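Local coordinates for protein p-nitrophenyl phosphatase (Pho2) (Archaeoglobus fulgidus, PDB 3QGM) that probably acts as a phosphatase of the haloacid dehalogenase (HAD) superfamily, and binds a divalent metal ion such as calcium or magnesium, at residues A[257-260]-A[261-264]. Sequence-based numbering, arbitrary orientation.
Sequences NSLK and DMVE
The N-terminal turn of helix 259-264, with Ser258 as its N-cap, carries a salt-bridge network of Lys260, Asp261 and Glu264. Lys260 NZ meets Asp261 OD1 at 2.7 Å, approaching on the syn side but 30° out of the carboxylate plane. The lysine chain starts with CG anti to its backbone N and then bends at chi3 (141°) and chi4 (-61°), which brings NZ round to Asp261 OD1. Its second bridge, NZ to Glu264 OE2 at 3.8 Å, is long. An alanine at Lys260 would probably leave the Asp261 carboxylate without its close cationic partner and Glu264 without its more distant one. The other carboxylate oxygen, Asp261 OD2, takes a weak hydrogen bond from Ser258 OG (3.5 Å). This helix follows strand 254-256, the outermost strand, within this chain, of the parallel sheet in the HAD core, and packs on helix 27-38 through Leu259 on Val33 and Val263 on Leu36. Regular i to i+4 bonds begin with Met262 N to Ser258 O (3.1 Å) and continue with Val263 N to Leu259 O (2.9 Å). On the buried side, Leu259 and selenomethionine Met262 run alongside each other, Leu259 CD1 lying 3.8 Å from Met262 CE.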
ATOM      1  N   ASN A 257     -22.552  27.302  -7.254  1.00 36.65           N
ATOM      2  CA  ASN A 257     -23.148  26.475  -6.231  1.00 36.55           C
ATOM      3  C   ASN A 257     -23.512  25.108  -6.816  1.00 34.66           C
ATOM      4  O   ASN A 257     -23.219  24.097  -6.223  1.00 33.86           O
ATOM      5  CB  ASN A 257     -24.373  27.182  -5.608  1.00 37.01           C
ATOM      6  CG  ASN A 257     -23.978  28.163  -4.496  1.00 40.87           C
ATOM      7  OD1 ASN A 257     -23.004  27.938  -3.779  1.00 45.71           O
ATOM      8  ND2 ASN A 257     -24.759  29.222  -4.324  1.00 40.13           N
ATOM      9  N   SER A 258     -24.130  25.108  -7.987  1.00 33.77           N
ATOM     10  CA  SER A 258     -24.521  23.874  -8.642  1.00 33.21           C
ATOM     11  C   SER A 258     -24.483  24.055 -10.152  1.00 33.20           C
ATOM     12  O   SER A 258     -24.350  25.177 -10.650  1.00 32.16           O
ATOM     13  CB  SER A 258     -25.963  23.503  -8.234  1.00 32.84           C
ATOM     14  OG  SER A 258     -26.842  24.447  -8.782  1.00 32.46           O
ATOM     15  N   LEU A 259     -24.632  22.944 -10.880  1.00 33.21           N
ATOM     16  CA  LEU A 259     -24.634  23.011 -12.342  1.00 33.59           C
ATOM     17  C   LEU A 259     -25.791  23.898 -12.872  1.00 35.96           C
ATOM     18  O   LEU A 259     -25.650  24.613 -13.885  1.00 34.76           O
ATOM     19  CB  LEU A 259     -24.704  21.591 -12.925  1.00 32.92           C
ATOM     20  CG  LEU A 259     -24.653  21.475 -14.435  1.00 30.30           C
ATOM     21  CD1 LEU A 259     -23.280  21.906 -14.923  1.00 30.30           C
ATOM     22  CD2 LEU A 259     -24.960  20.008 -14.781  1.00 28.78           C
ATOM     23  N   LYS A 260     -26.933  23.832 -12.182  1.00 38.08           N
ATOM     24  CA  LYS A 260     -28.083  24.687 -12.524  1.00 40.31           C
ATOM     25  C   LYS A 260     -27.631  26.135 -12.596  1.00 40.74           C
ATOM     26  O   LYS A 260     -27.869  26.815 -13.590  1.00 40.69           O
ATOM     27  CB  LYS A 260     -29.220  24.508 -11.505  1.00 41.28           C
ATOM     28  CG  LYS A 260     -30.241  25.638 -11.437  1.00 44.79           C
ATOM     29  CD  LYS A 260     -31.322  25.323 -10.394  1.00 48.40           C
ATOM     30  CE  LYS A 260     -31.746  26.562  -9.607  1.00 51.55           C
ATOM     31  NZ  LYS A 260     -30.585  27.178  -8.819  1.00 55.38           N
ATOM     32  N   ASP A 261     -26.957  26.585 -11.546  1.00 40.79           N
ATOM     33  CA  ASP A 261     -26.497  27.960 -11.482  1.00 41.53           C
ATOM     34  C   ASP A 261     -25.485  28.296 -12.588  1.00 40.97           C
ATOM     35  O   ASP A 261     -25.539  29.400 -13.165  1.00 40.46           O
ATOM     36  CB  ASP A 261     -25.905  28.269 -10.103  1.00 42.63           C
ATOM     37  CG  ASP A 261     -26.927  28.136  -8.965  1.00 44.16           C
ATOM     38  OD1 ASP A 261     -28.141  28.353  -9.170  1.00 49.09           O
ATOM     39  OD2 ASP A 261     -26.508  27.798  -7.843  1.00 47.20           O
HETATM   40  N   MSE A 262     -24.596  27.355 -12.903  1.00 39.32           N
HETATM   41  CA  MSE A 262     -23.643  27.537 -13.991  1.00 39.31           C
HETATM   42  C   MSE A 262     -24.419  27.812 -15.255  1.00 40.87           C
HETATM   43  O   MSE A 262     -24.068  28.724 -16.044  1.00 40.03           O
HETATM   44  CB  MSE A 262     -22.795  26.299 -14.234  1.00 37.76           C
HETATM   45  CG  MSE A 262     -21.781  26.477 -15.398  1.00 37.37           C
HETATM   46 SE   MSE A 262     -21.000  24.873 -16.140  0.60 32.75          SE
HETATM   47  CE  MSE A 262     -22.388  24.567 -17.477  1.00 40.28           C
ATOM     48  N   VAL A 263     -25.454  27.006 -15.466  1.00 40.96           N
ATOM     49  CA  VAL A 263     -26.233  27.125 -16.701  1.00 42.87           C
ATOM     50  C   VAL A 263     -27.044  28.430 -16.723  1.00 44.39           C
ATOM     51  O   VAL A 263     -27.191  29.035 -17.783  1.00 45.97           O
ATOM     52  CB  VAL A 263     -27.163  25.905 -16.967  1.00 42.07           C
ATOM     53  CG1 VAL A 263     -27.939  26.149 -18.222  1.00 43.31           C
ATOM     54  CG2 VAL A 263     -26.356  24.617 -17.102  1.00 40.29           C
ATOM     55  N   GLU A 264     -27.556  28.877 -15.578  1.00 45.28           N
ATOM     56  CA  GLU A 264     -28.275  30.162 -15.530  1.00 47.58           C
ATOM     57  C   GLU A 264     -27.377  31.334 -15.960  1.00 48.54           C
ATOM     58  O   GLU A 264     -27.868  32.325 -16.448  1.00 48.76           O
ATOM     59  CB  GLU A 264     -28.852  30.416 -14.133  1.00 48.00           C
ATOM     60  CG  GLU A 264     -30.008  29.471 -13.786  1.00 50.28           C
ATOM     61  CD  GLU A 264     -30.482  29.561 -12.331  1.00 53.67           C
ATOM     62  OE1 GLU A 264     -29.815  30.239 -11.498  1.00 56.46           O
ATOM     63  OE2 GLU A 264     -31.541  28.946 -12.044  1.00 53.99           O
TER